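4'-phospho-dehydrooxetanocin synthase (Bacillus megaterium, PDB 5UL3) catalyses the oxidative ring contraction of dAMP to an oxetane aldehyde in oxetanocin A biosynthesis, using cobalamin, a [4Fe-4S] cluster and S-adenosylmethionine. Local coordinates at residues Arg634-Phe639 with Leu695-Leu700; Glu595-Trp600 with Phe639-Leu644; Tyr609-Leu614 with Tyr627-Thr632; Arg702-Asp707 with Asn723-Trp728. All coordinates share one frame; numbering follows the deposited sequence.

Contact 1 (Arg634-Phe639 with Leu695-Leu700); sequences REISHF and LIMEKL. With EDO (1,2-ethanediol), chain T; EDO (1,2-ethanediol), chain B; EDO (1,2-ethanediol), chain H.
Ile636 pushes its CD1 methyl into the opposing helix, where Ile696, Met697 and Leu700 receive it. The methyl lies 3.8 Å from the backbone Ile696 O and 4.0 Å from Ile696 CG2, and the two isoleucine side chains pass at a slant. Because CG1 stands beside the backbone N (chi1 -63°) and the chain then runs straight on to CD1 (chi2 169°), the branch extends across the gap. Leu700 CD2, 4.1 Å from Ile636 CD1, and the sulfur Met697 SD, at 4.3 Å, complete the seat, which is apolar apart from the Ile696 carbonyl. The two segments, from helix 620-648 and helix 683-709, run almost exactly antiparallel at 176°, their axes 10.3 Å apart, as neighbours in the C-terminal helix bundle. Trp600 of helix 588-617 also packs on both Ile636 and Met697, adding a third helix.

The polar groups lie away from this seam and meet ethanediol molecules, probably from the crystallisation liquor. Arg634 grips one: Arg634 NE reaches its O1 and Arg634 NH2 its O2, each at 2.8 Å, while Arg634 NH1 is hydrogen-bonded to Val537 O. His638 meets a second diol edge-on, in the ring plane, with ND1 2.6 Å from O1; His638 NE2 is hydrogen-bonded to Glu494 OE2. On the other helix Lys699 NZ makes a weak bond to a third diol, whose other hydroxyl reaches Asp703.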
# COMPACT_ATOMS: atom_id res chain seq x y z
N ARG A 634 -19.56 11.27 -12.18
CA ARG A 634 -18.33 10.93 -12.91
C ARG A 634 -18.46 11.30 -14.38
O ARG A 634 -17.52 11.84 -14.98
CB ARG A 634 -18.04 9.44 -12.75
CG ARG A 634 -16.82 8.97 -13.54
CD ARG A 634 -16.74 7.44 -13.53
NE ARG A 634 -16.50 6.88 -12.20
CZ ARG A 634 -15.29 6.66 -11.68
NH1 ARG A 634 -14.18 6.95 -12.37
NH2 ARG A 634 -15.20 6.13 -10.47
N GLU A 635 -19.61 11.00 -14.97
CA GLU A 635 -19.88 11.35 -16.35
C GLU A 635 -19.80 12.87 -16.55
O GLU A 635 -19.13 13.36 -17.47
CB GLU A 635 -21.25 10.79 -16.70
CG GLU A 635 -21.71 10.85 -18.12
CD GLU A 635 -23.04 10.12 -18.28
OE1 GLU A 635 -23.03 8.87 -18.21
OE2 GLU A 635 -24.09 10.78 -18.41
N ILE A 636 -20.45 13.63 -15.67
CA ILE A 636 -20.42 15.09 -15.78
C ILE A 636 -19.00 15.61 -15.62
O ILE A 636 -18.58 16.54 -16.31
CB ILE A 636 -21.37 15.73 -14.75
CG1 ILE A 636 -22.83 15.32 -15.00
CG2 ILE A 636 -21.24 17.25 -14.77
CD1 ILE A 636 -23.76 15.73 -13.84
N SER A 637 -18.23 15.00 -14.71
CA SER A 637 -16.85 15.42 -14.50
C SER A 637 -15.97 15.11 -15.71
O SER A 637 -15.08 15.90 -16.05
CB SER A 637 -16.27 14.74 -13.25
OG SER A 637 -16.97 15.17 -12.09
N HIS A 638 -16.19 13.96 -16.36
CA HIS A 638 -15.42 13.67 -17.56
C HIS A 638 -15.71 14.69 -18.65
O HIS A 638 -14.80 15.24 -19.29
CB HIS A 638 -15.71 12.27 -18.09
CG HIS A 638 -15.10 12.03 -19.44
ND1 HIS A 638 -13.78 11.66 -19.60
CD2 HIS A 638 -15.61 12.17 -20.69
CE1 HIS A 638 -13.51 11.57 -20.89
NE2 HIS A 638 -14.60 11.87 -21.57
N PHE A 639 -16.99 14.95 -18.91
CA PHE A 639 -17.30 15.80 -20.04
C PHE A 639 -17.12 17.28 -19.72
O PHE A 639 -17.10 18.09 -20.65
CB PHE A 639 -18.71 15.49 -20.55
CG PHE A 639 -18.77 14.20 -21.30
CD1 PHE A 639 -18.16 14.08 -22.54
CD2 PHE A 639 -19.40 13.09 -20.76
CE1 PHE A 639 -18.18 12.88 -23.25
CE2 PHE A 639 -19.42 11.89 -21.45
CZ PHE A 639 -18.82 11.78 -22.69
N LEU A 695 -24.08 24.08 -14.21
CA LEU A 695 -25.53 23.96 -14.29
C LEU A 695 -25.97 22.52 -14.53
O LEU A 695 -27.09 22.14 -14.17
CB LEU A 695 -26.07 24.88 -15.39
CG LEU A 695 -25.82 26.37 -15.17
CD1 LEU A 695 -26.19 27.13 -16.44
CD2 LEU A 695 -26.64 26.87 -13.98
N ILE A 696 -25.12 21.70 -15.15
CA ILE A 696 -25.47 20.29 -15.32
C ILE A 696 -25.35 19.55 -14.00
O ILE A 696 -26.18 18.70 -13.67
CB ILE A 696 -24.61 19.64 -16.41
CG1 ILE A 696 -24.68 20.46 -17.70
CG2 ILE A 696 -25.10 18.22 -16.67
CD1 ILE A 696 -23.68 20.01 -18.72
N MET A 697 -24.31 19.87 -13.21
CA MET A 697 -24.22 19.29 -11.88
C MET A 697 -25.41 19.72 -11.02
O MET A 697 -25.92 18.93 -10.21
CB MET A 697 -22.91 19.71 -11.21
CG MET A 697 -22.65 19.02 -9.89
SD MET A 697 -22.25 17.27 -10.12
CE MET A 697 -22.25 16.80 -8.40
N GLU A 698 -25.88 20.96 -11.18
CA GLU A 698 -27.06 21.38 -10.43
C GLU A 698 -28.25 20.49 -10.77
O GLU A 698 -29.01 20.09 -9.89
CB GLU A 698 -27.41 22.85 -10.71
CG GLU A 698 -28.63 23.28 -9.86
CD GLU A 698 -29.26 24.61 -10.26
OE1 GLU A 698 -28.87 25.18 -11.30
OE2 GLU A 698 -30.14 25.08 -9.52
N LYS A 699 -28.41 20.15 -12.05
CA LYS A 699 -29.54 19.33 -12.47
C LYS A 699 -29.51 17.98 -11.76
O LYS A 699 -30.54 17.50 -11.27
CB LYS A 699 -29.53 19.15 -13.98
CG LYS A 699 -30.63 18.23 -14.49
CD LYS A 699 -30.92 18.46 -15.96
CE LYS A 699 -32.15 17.67 -16.39
NZ LYS A 699 -31.92 16.21 -16.26
N LEU A 700 -28.33 17.36 -11.70
CA LEU A 700 -28.18 16.13 -10.93
C LEU A 700 -28.56 16.32 -9.47
O LEU A 700 -29.30 15.52 -8.90
CB LEU A 700 -26.73 15.63 -11.05
CG LEU A 700 -26.32 14.51 -10.09
CD1 LEU A 700 -27.20 13.29 -10.32
CD2 LEU A 700 -24.80 14.14 -10.23
C1 EDO T . -19.40 5.35 -9.95
O1 EDO T . -18.79 5.52 -11.24
C2 EDO T . -18.35 4.91 -8.96
O2 EDO T . -17.43 5.98 -8.76
C1 EDO B . -29.65 14.07 -15.31
O1 EDO B . -29.25 15.26 -15.99
C2 EDO B . -29.58 14.30 -13.81
O2 EDO B . -29.87 13.08 -13.11
C1 EDO H . -11.29 11.83 -17.07
O1 EDO H . -12.19 10.86 -17.64
C2 EDO H . -10.22 11.06 -16.30
O2 EDO H . -9.26 11.98 -15.81

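Contact 2 (Glu595-Trp600 with Phe639-Leu644); sequences EACQMW and FLLKYL
Chi1 near trans in Trp600 (176°) and in Leu640 (162°) swings both side chains out from their helices, and a leucine methyl settles on the indole. This is an interhelical CH-pi contact in the C-terminal helix bundle, between helix 588-617 and helix 620-648. Leu640 CD2 stands over one face of Trp600, 3.7 Å from the centroid of the five-membered ring and 21° off its normal. The two side chains run past one another in opposite directions, and the single methyl meets both Trp600 CG and Trp600 CD2 at 3.6 Å.

The indole is also held at its polar edge: Trp600 NE1 is hydrogen-bonded to Ser637 OG, one turn before Leu640 on the same helix. That bond satisfies a buried N-H, and with the face contact it should restrict the ring's rotation. Trp693 of helix 683-709 touches Leu640 as well, extending the apolar layer to a third helix. No hydrogen bond joins the two segments.

Further along, where the backbones come nearest at Cys597 and Leu641, the closest approach between side chains is longer. Leu641 starts off to the flank of the interface, but its end turns inward and brings CD1 to within 4.3 Å of Cys597 SG.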
# COMPACT_ATOMS: atom_id res chain seq x y z
N GLU A 595 -5.93 23.65 -12.74
CA GLU A 595 -6.46 24.39 -11.59
C GLU A 595 -7.98 24.37 -11.57
O GLU A 595 -8.58 24.17 -10.50
CB GLU A 595 -5.95 25.83 -11.61
CG GLU A 595 -6.39 26.67 -10.43
CD GLU A 595 -5.95 28.13 -10.54
OE1 GLU A 595 -6.39 28.82 -11.48
OE2 GLU A 595 -5.16 28.59 -9.68
N ALA A 596 -8.62 24.59 -12.72
CA ALA A 596 -10.08 24.59 -12.75
C ALA A 596 -10.64 23.24 -12.35
O ALA A 596 -11.65 23.16 -11.65
CB ALA A 596 -10.59 24.98 -14.14
N CYS A 597 -10.01 22.15 -12.82
CA CYS A 597 -10.48 20.82 -12.45
C CYS A 597 -10.32 20.57 -10.96
O CYS A 597 -11.19 19.94 -10.34
CB CYS A 597 -9.75 19.77 -13.28
SG CYS A 597 -10.29 19.71 -15.00
N GLN A 598 -9.23 21.04 -10.36
CA GLN A 598 -9.14 20.96 -8.90
C GLN A 598 -10.25 21.75 -8.23
O GLN A 598 -10.84 21.30 -7.24
CB GLN A 598 -7.78 21.45 -8.39
CG GLN A 598 -7.66 21.31 -6.88
CD GLN A 598 -7.65 19.85 -6.46
OE1 GLN A 598 -6.81 19.07 -6.91
NE2 GLN A 598 -8.58 19.48 -5.59
N MET A 599 -10.57 22.94 -8.74
CA MET A 599 -11.65 23.71 -8.15
C MET A 599 -12.99 23.01 -8.33
O MET A 599 -13.85 23.05 -7.45
CB MET A 599 -11.69 25.12 -8.75
CG MET A 599 -10.44 25.92 -8.45
SD MET A 599 -10.44 27.55 -9.27
CE MET A 599 -11.12 28.55 -7.97
N TRP A 600 -13.18 22.34 -9.47
CA TRP A 600 -14.38 21.54 -9.67
C TRP A 600 -14.48 20.46 -8.59
O TRP A 600 -15.51 20.31 -7.95
CB TRP A 600 -14.35 20.90 -11.05
CG TRP A 600 -15.48 19.96 -11.34
CD1 TRP A 600 -15.48 18.59 -11.20
CD2 TRP A 600 -16.76 20.31 -11.87
NE1 TRP A 600 -16.70 18.08 -11.60
CE2 TRP A 600 -17.50 19.11 -12.02
CE3 TRP A 600 -17.36 21.52 -12.25
CZ2 TRP A 600 -18.80 19.10 -12.51
CZ3 TRP A 600 -18.65 21.49 -12.74
CH2 TRP A 600 -19.36 20.30 -12.87
N PHE A 639 -16.99 14.95 -18.91
CA PHE A 639 -17.30 15.80 -20.04
C PHE A 639 -17.12 17.28 -19.72
O PHE A 639 -17.10 18.09 -20.65
CB PHE A 639 -18.71 15.49 -20.55
CG PHE A 639 -18.77 14.20 -21.30
CD1 PHE A 639 -18.16 14.08 -22.54
CD2 PHE A 639 -19.40 13.09 -20.76
CE1 PHE A 639 -18.18 12.88 -23.25
CE2 PHE A 639 -19.42 11.89 -21.45
CZ PHE A 639 -18.82 11.78 -22.69
N LEU A 640 -16.93 17.63 -18.45
CA LEU A 640 -16.46 18.96 -18.12
C LEU A 640 -15.16 19.28 -18.86
O LEU A 640 -15.04 20.33 -19.50
CB LEU A 640 -16.23 19.10 -16.62
CG LEU A 640 -15.35 20.29 -16.25
CD1 LEU A 640 -16.11 21.65 -16.43
CD2 LEU A 640 -14.80 20.15 -14.84
N LEU A 641 -14.17 18.39 -18.76
CA LEU A 641 -12.90 18.64 -19.42
C LEU A 641 -13.06 18.66 -20.94
O LEU A 641 -12.43 19.47 -21.63
CB LEU A 641 -11.86 17.61 -19.01
CG LEU A 641 -10.48 17.88 -19.59
CD1 LEU A 641 -10.08 19.32 -19.32
CD2 LEU A 641 -9.46 16.91 -18.98
N LYS A 642 -13.89 17.76 -21.49
CA LYS A 642 -14.13 17.79 -22.92
C LYS A 642 -14.76 19.12 -23.33
O LYS A 642 -14.41 19.70 -24.37
CB LYS A 642 -15.01 16.61 -23.34
CG LYS A 642 -15.06 16.39 -24.84
CD LYS A 642 -15.86 15.14 -25.18
CE LYS A 642 -15.50 14.59 -26.56
NZ LYS A 642 -14.14 13.95 -26.68
N TYR A 643 -15.65 19.64 -22.48
CA TYR A 643 -16.29 20.93 -22.74
C TYR A 643 -15.29 22.08 -22.65
O TYR A 643 -15.31 22.99 -23.49
CB TYR A 643 -17.42 21.11 -21.74
CG TYR A 643 -18.26 22.36 -21.90
CD1 TYR A 643 -19.09 22.53 -23.00
CD2 TYR A 643 -18.25 23.34 -20.93
CE1 TYR A 643 -19.88 23.67 -23.13
CE2 TYR A 643 -19.04 24.49 -21.05
CZ TYR A 643 -19.84 24.64 -22.15
OH TYR A 643 -20.61 25.78 -22.27
N LEU A 644 -14.40 22.06 -21.65
CA LEU A 644 -13.38 23.10 -21.55
C LEU A 644 -12.44 23.09 -22.75
O LEU A 644 -12.12 24.15 -23.31
CB LEU A 644 -12.59 22.94 -20.25
CG LEU A 644 -13.34 23.23 -18.94
CD1 LEU A 644 -12.51 22.80 -17.72
CD2 LEU A 644 -13.68 24.69 -18.85

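Contact 3 (Tyr609-Leu614 with Tyr627-Thr632); sequences YTIKSL and YSYMET
Ile611 lays its CG2 methyl against the stem of Met630, with Ile611 CG2 and Met630 CG 3.9 Å apart as the side chains run alongside one another with opposite sense. The other branch of Ile611 goes to a different neighbour: its CD1 comes to 4.3 Å from Tyr629 CD2, approaching the ring obliquely. One isoleucine thus spreads over two successive residues of the facing helix.

In Met630, chi1 (-77°) and the extended chi2 (177°) carry the sulfur out to the foot of Lys612, where Met630 SD is 4.1 Å from Lys612 CG; the bend at chi3 turns only the terminal methyl. The methionine lies roughly perpendicular to the lysine stem, and the exposed lysine borders the contact with its aliphatic part.

The segments belong to consecutive helices, 588-617 and 620-648, which form a helical hairpin in the C-terminal bundle. The axes of the two segments approach to 9.9 Å and cross at -145°, antiparallel but splayed. The Tyr629 hydroxyl is hydrogen-bonded to Asp707 OD2 of helix 683-709, which ties the ring to a third helix.

With no hydrogen bond between the segments, cohesion here comes from packing of methyl, methylene, thioether and ring, while the tyrosine hydroxyl finds its polar partner elsewhere.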
# COMPACT_ATOMS: atom_id res chain seq x y z
N TYR A 609 -18.90 13.35 -1.15
CA TYR A 609 -18.46 12.56 -0.00
C TYR A 609 -19.66 12.04 0.78
O TYR A 609 -19.68 10.88 1.22
CB TYR A 609 -17.55 13.39 0.90
CG TYR A 609 -17.13 12.70 2.18
CD1 TYR A 609 -15.96 11.95 2.23
CD2 TYR A 609 -17.88 12.83 3.35
CE1 TYR A 609 -15.56 11.32 3.40
CE2 TYR A 609 -17.48 12.21 4.52
CZ TYR A 609 -16.33 11.46 4.54
OH TYR A 609 -15.93 10.84 5.71
N THR A 610 -20.67 12.88 0.97
CA THR A 610 -21.84 12.47 1.74
C THR A 610 -22.61 11.36 1.03
O THR A 610 -23.02 10.38 1.66
CB THR A 610 -22.74 13.68 1.97
OG1 THR A 610 -21.99 14.70 2.64
CG2 THR A 610 -23.96 13.29 2.84
N ILE A 611 -22.81 11.50 -0.29
CA ILE A 611 -23.47 10.46 -1.08
C ILE A 611 -22.70 9.15 -0.97
O ILE A 611 -23.29 8.07 -0.79
CB ILE A 611 -23.61 10.93 -2.53
CG1 ILE A 611 -24.71 12.00 -2.63
CG2 ILE A 611 -23.85 9.74 -3.49
CD1 ILE A 611 -24.72 12.74 -3.94
N LYS A 612 -21.38 9.22 -1.06
CA LYS A 612 -20.57 8.01 -0.96
C LYS A 612 -20.69 7.39 0.43
O LYS A 612 -20.78 6.16 0.56
CB LYS A 612 -19.11 8.35 -1.29
CG LYS A 612 -18.25 7.19 -1.76
CD LYS A 612 -17.15 7.73 -2.71
CE LYS A 612 -16.79 9.20 -2.38
NZ LYS A 612 -15.72 9.79 -3.25
N SER A 613 -20.69 8.22 1.47
CA SER A 613 -20.84 7.74 2.84
C SER A 613 -22.19 7.07 3.06
O SER A 613 -22.28 6.02 3.71
CB SER A 613 -20.65 8.90 3.82
OG SER A 613 -20.89 8.49 5.15
N LEU A 614 -23.27 7.68 2.55
CA LEU A 614 -24.59 7.07 2.67
C LEU A 614 -24.66 5.76 1.89
O LEU A 614 -25.32 4.81 2.33
CB LEU A 614 -25.67 8.03 2.17
CG LEU A 614 -25.87 9.27 3.03
CD1 LEU A 614 -26.74 10.27 2.30
CD2 LEU A 614 -26.50 8.90 4.37
N TYR A 627 -25.74 5.08 -6.07
CA TYR A 627 -24.70 4.75 -7.03
C TYR A 627 -24.95 5.45 -8.36
O TYR A 627 -24.00 5.93 -9.00
CB TYR A 627 -24.61 3.24 -7.22
CG TYR A 627 -23.32 2.81 -7.91
CD1 TYR A 627 -22.15 2.65 -7.19
CD2 TYR A 627 -23.29 2.57 -9.27
CE1 TYR A 627 -20.97 2.26 -7.81
CE2 TYR A 627 -22.11 2.18 -9.92
CZ TYR A 627 -20.96 2.02 -9.17
OH TYR A 627 -19.80 1.64 -9.80
N SER A 628 -26.22 5.56 -8.77
CA SER A 628 -26.52 6.22 -10.03
C SER A 628 -26.13 7.69 -9.98
O SER A 628 -25.68 8.25 -10.99
CB SER A 628 -28.00 6.04 -10.40
OG SER A 628 -28.80 7.06 -9.82
N TYR A 629 -26.29 8.34 -8.82
CA TYR A 629 -25.77 9.70 -8.66
C TYR A 629 -24.26 9.73 -8.90
O TYR A 629 -23.75 10.61 -9.59
CB TYR A 629 -26.04 10.24 -7.27
CG TYR A 629 -27.47 10.24 -6.79
CD1 TYR A 629 -28.54 10.40 -7.66
CD2 TYR A 629 -27.73 10.11 -5.44
CE1 TYR A 629 -29.87 10.41 -7.16
CE2 TYR A 629 -29.01 10.12 -4.95
CZ TYR A 629 -30.08 10.28 -5.81
OH TYR A 629 -31.35 10.29 -5.24
N MET A 630 -23.55 8.79 -8.28
CA MET A 630 -22.10 8.75 -8.43
C MET A 630 -21.69 8.52 -9.88
O MET A 630 -20.73 9.13 -10.37
CB MET A 630 -21.51 7.70 -7.51
CG MET A 630 -21.44 8.18 -6.07
SD MET A 630 -20.83 6.92 -4.92
CE MET A 630 -22.28 5.94 -4.79
N GLU A 631 -22.40 7.63 -10.60
CA GLU A 631 -22.10 7.43 -12.02
C GLU A 631 -22.33 8.70 -12.81
O GLU A 631 -21.55 9.03 -13.71
CB GLU A 631 -22.98 6.33 -12.60
CG GLU A 631 -22.79 4.93 -12.02
CD GLU A 631 -23.76 3.94 -12.64
OE1 GLU A 631 -24.98 4.25 -12.68
OE2 GLU A 631 -23.31 2.88 -13.11
N THR A 632 -23.43 9.40 -12.53
CA THR A 632 -23.74 10.61 -13.27
C THR A 632 -22.70 11.69 -12.99
O THR A 632 -22.26 12.39 -13.91
CB THR A 632 -25.15 11.07 -12.90
OG1 THR A 632 -26.06 10.05 -13.30
CG2 THR A 632 -25.50 12.36 -13.62

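Contact 4 (Arg702-Asp707 with Asn723-Trp728); sequences RDVEAD and NTLKRW. With EDO (1,2-ethanediol), chain K; EDO (1,2-ethanediol), chain B.
Leu725 points its CD1 methyl at the backbone of the opposing helix, coming to 3.7 Å from Glu705 CA. The same methyl touches the first side-chain carbon of that residue, with Leu725 CD1 and Glu705 CB 4.0 Å apart, and lies 4.1 Å from Val704 CG1. Valine and leucine meet askew, neither aligned nor perpendicular; the leucine reaches this spot because its CG stands beside the backbone N (chi1 -77°) and CD1 continues the extended line of the chain.

Glu705 faces the interface with its stem, but its carboxylate joins Arg702, one turn earlier on the same helix. Arg702 NH1 gives a hydrogen bond to Glu705 OE1 at 3.1 Å, part of a salt bridge. The acceptor lies in the guanidinium plane and is met on its syn side. Arg702 has a second carboxylate partner in Glu698, and makes a cation-pi contact with Phe729. Asp703 and Asp707 share an ethanediol, one hydroxyl to each carboxylate.

The seam joins the last two helices of the chain, 683-709 and 720-730, within the C-terminal bundle. Helix 588-617 borders it through Val607, which touches Leu725, and helix 620-648 through Tyr629, which packs on Val704.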
# COMPACT_ATOMS: atom_id res chain seq x y z
N ARG A 702 -30.43 18.51 -8.07
CA ARG A 702 -31.86 18.74 -7.88
C ARG A 702 -32.62 17.42 -7.84
O ARG A 702 -33.59 17.30 -7.08
CB ARG A 702 -32.41 19.65 -8.99
CG ARG A 702 -31.91 21.10 -8.95
CD ARG A 702 -32.30 21.83 -7.65
NE ARG A 702 -31.79 23.20 -7.65
CZ ARG A 702 -31.87 24.04 -6.63
NH1 ARG A 702 -32.49 23.68 -5.51
NH2 ARG A 702 -31.36 25.26 -6.73
N ASP A 703 -32.20 16.43 -8.62
CA ASP A 703 -32.78 15.09 -8.48
C ASP A 703 -32.46 14.49 -7.12
O ASP A 703 -33.32 13.86 -6.50
CB ASP A 703 -32.30 14.16 -9.60
CG ASP A 703 -32.91 14.48 -10.96
OD1 ASP A 703 -34.00 15.09 -11.02
OD2 ASP A 703 -32.31 14.09 -11.99
N VAL A 704 -31.21 14.64 -6.65
CA VAL A 704 -30.83 14.14 -5.33
C VAL A 704 -31.69 14.80 -4.26
O VAL A 704 -32.19 14.14 -3.33
CB VAL A 704 -29.34 14.40 -5.06
CG1 VAL A 704 -28.96 13.89 -3.65
CG2 VAL A 704 -28.47 13.77 -6.13
N GLU A 705 -31.85 16.12 -4.36
CA GLU A 705 -32.64 16.87 -3.40
C GLU A 705 -34.09 16.39 -3.39
O GLU A 705 -34.67 16.16 -2.32
CB GLU A 705 -32.54 18.36 -3.75
CG GLU A 705 -33.49 19.26 -2.95
CD GLU A 705 -33.48 20.71 -3.44
OE1 GLU A 705 -33.58 20.94 -4.66
OE2 GLU A 705 -33.34 21.61 -2.58
N ALA A 706 -34.68 16.23 -4.57
CA ALA A 706 -36.07 15.77 -4.65
C ALA A 706 -36.21 14.36 -4.11
O ALA A 706 -37.18 14.05 -3.40
CB ALA A 706 -36.57 15.85 -6.09
N ASP A 707 -35.26 13.47 -4.44
CA ASP A 707 -35.34 12.12 -3.91
C ASP A 707 -35.24 12.12 -2.40
O ASP A 707 -35.89 11.32 -1.71
CB ASP A 707 -34.23 11.24 -4.51
CG ASP A 707 -34.51 10.84 -5.95
OD1 ASP A 707 -35.68 10.86 -6.37
OD2 ASP A 707 -33.54 10.47 -6.65
N ASN A 723 -27.74 19.26 4.55
CA ASN A 723 -26.87 20.41 4.81
C ASN A 723 -25.90 20.65 3.65
O ASN A 723 -25.71 21.79 3.23
CB ASN A 723 -26.09 20.22 6.11
CG ASN A 723 -26.98 20.27 7.35
OD1 ASN A 723 -28.09 20.81 7.31
ND2 ASN A 723 -26.50 19.70 8.45
N THR A 724 -25.25 19.59 3.14
CA THR A 724 -24.30 19.81 2.05
C THR A 724 -25.01 20.21 0.76
O THR A 724 -24.47 21.02 -0.01
CB THR A 724 -23.40 18.58 1.83
OG1 THR A 724 -24.19 17.43 1.50
CG2 THR A 724 -22.55 18.30 3.07
N LEU A 725 -26.20 19.68 0.49
CA LEU A 725 -26.95 20.13 -0.69
C LEU A 725 -27.28 21.62 -0.59
O LEU A 725 -27.06 22.38 -1.54
CB LEU A 725 -28.23 19.31 -0.86
CG LEU A 725 -28.16 17.89 -1.44
CD1 LEU A 725 -29.55 17.24 -1.32
CD2 LEU A 725 -27.70 17.94 -2.88
N LYS A 726 -27.79 22.05 0.57
CA LYS A 726 -28.16 23.45 0.75
C LYS A 726 -26.97 24.36 0.50
O LYS A 726 -27.07 25.37 -0.21
CB LYS A 726 -28.72 23.67 2.16
CG LYS A 726 -29.18 25.10 2.42
CD LYS A 726 -29.72 25.23 3.83
CE LYS A 726 -30.42 26.59 4.01
NZ LYS A 726 -31.01 26.74 5.37
N ARG A 727 -25.82 24.01 1.07
CA ARG A 727 -24.60 24.78 0.86
C ARG A 727 -24.18 24.76 -0.61
O ARG A 727 -23.79 25.79 -1.16
CB ARG A 727 -23.48 24.22 1.74
CG ARG A 727 -22.22 25.06 1.77
CD ARG A 727 -21.23 24.47 2.76
NE ARG A 727 -21.93 24.01 3.95
CZ ARG A 727 -22.19 24.77 5.01
NH1 ARG A 727 -22.85 24.27 6.04
NH2 ARG A 727 -21.80 26.04 5.03
N TRP A 728 -24.26 23.59 -1.26
CA TRP A 728 -23.87 23.49 -2.67
C TRP A 728 -24.67 24.46 -3.53
O TRP A 728 -24.11 25.20 -4.36
CB TRP A 728 -24.04 22.06 -3.19
CG TRP A 728 -23.34 21.86 -4.52
CD1 TRP A 728 -22.07 21.38 -4.71
CD2 TRP A 728 -23.84 22.18 -5.83
NE1 TRP A 728 -21.76 21.36 -6.06
CE2 TRP A 728 -22.83 21.85 -6.76
CE3 TRP A 728 -25.05 22.71 -6.30
CZ2 TRP A 728 -23.00 22.03 -8.14
CZ3 TRP A 728 -25.21 22.88 -7.66
CH2 TRP A 728 -24.19 22.55 -8.56
C1 EDO K . -36.82 13.57 -10.15
O1 EDO K . -36.76 14.98 -9.88
C2 EDO K . -36.18 12.81 -9.00
O2 EDO K . -37.09 12.71 -7.90
C1 EDO B . -29.65 14.07 -15.31
O1 EDO B . -29.25 15.26 -15.99
C2 EDO B . -29.58 14.30 -13.81
O2 EDO B . -29.87 13.08 -13.11

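How the contacts relate
The four contacts tie together four helices of the C-terminal bundle: 588-617, 620-648, 683-709 and 720-730. Contact 1 is in touch with all the others. Its centre lies 11 Å from that of contact 2, which it meets through Trp600, 13 Å from contact 3, where Leu700 packs on the Tyr629 carbonyl and the Thr632 methyl, and 14 Å from contact 4, where Met697 meets Trp728. Contacts 3 and 4 also meet where Thr610 OG1 lies 3.7 Å from Thr724 CG2. Contacts 2 and 3 use the same two helices, yet their centres stand 19 Å apart. Between side chains, Cys597 of contact 2 is about 12 Å from the S-adenosylmethionine-binding Glu545; Lys612 of contact 3 is about 14 Å from cobalamin.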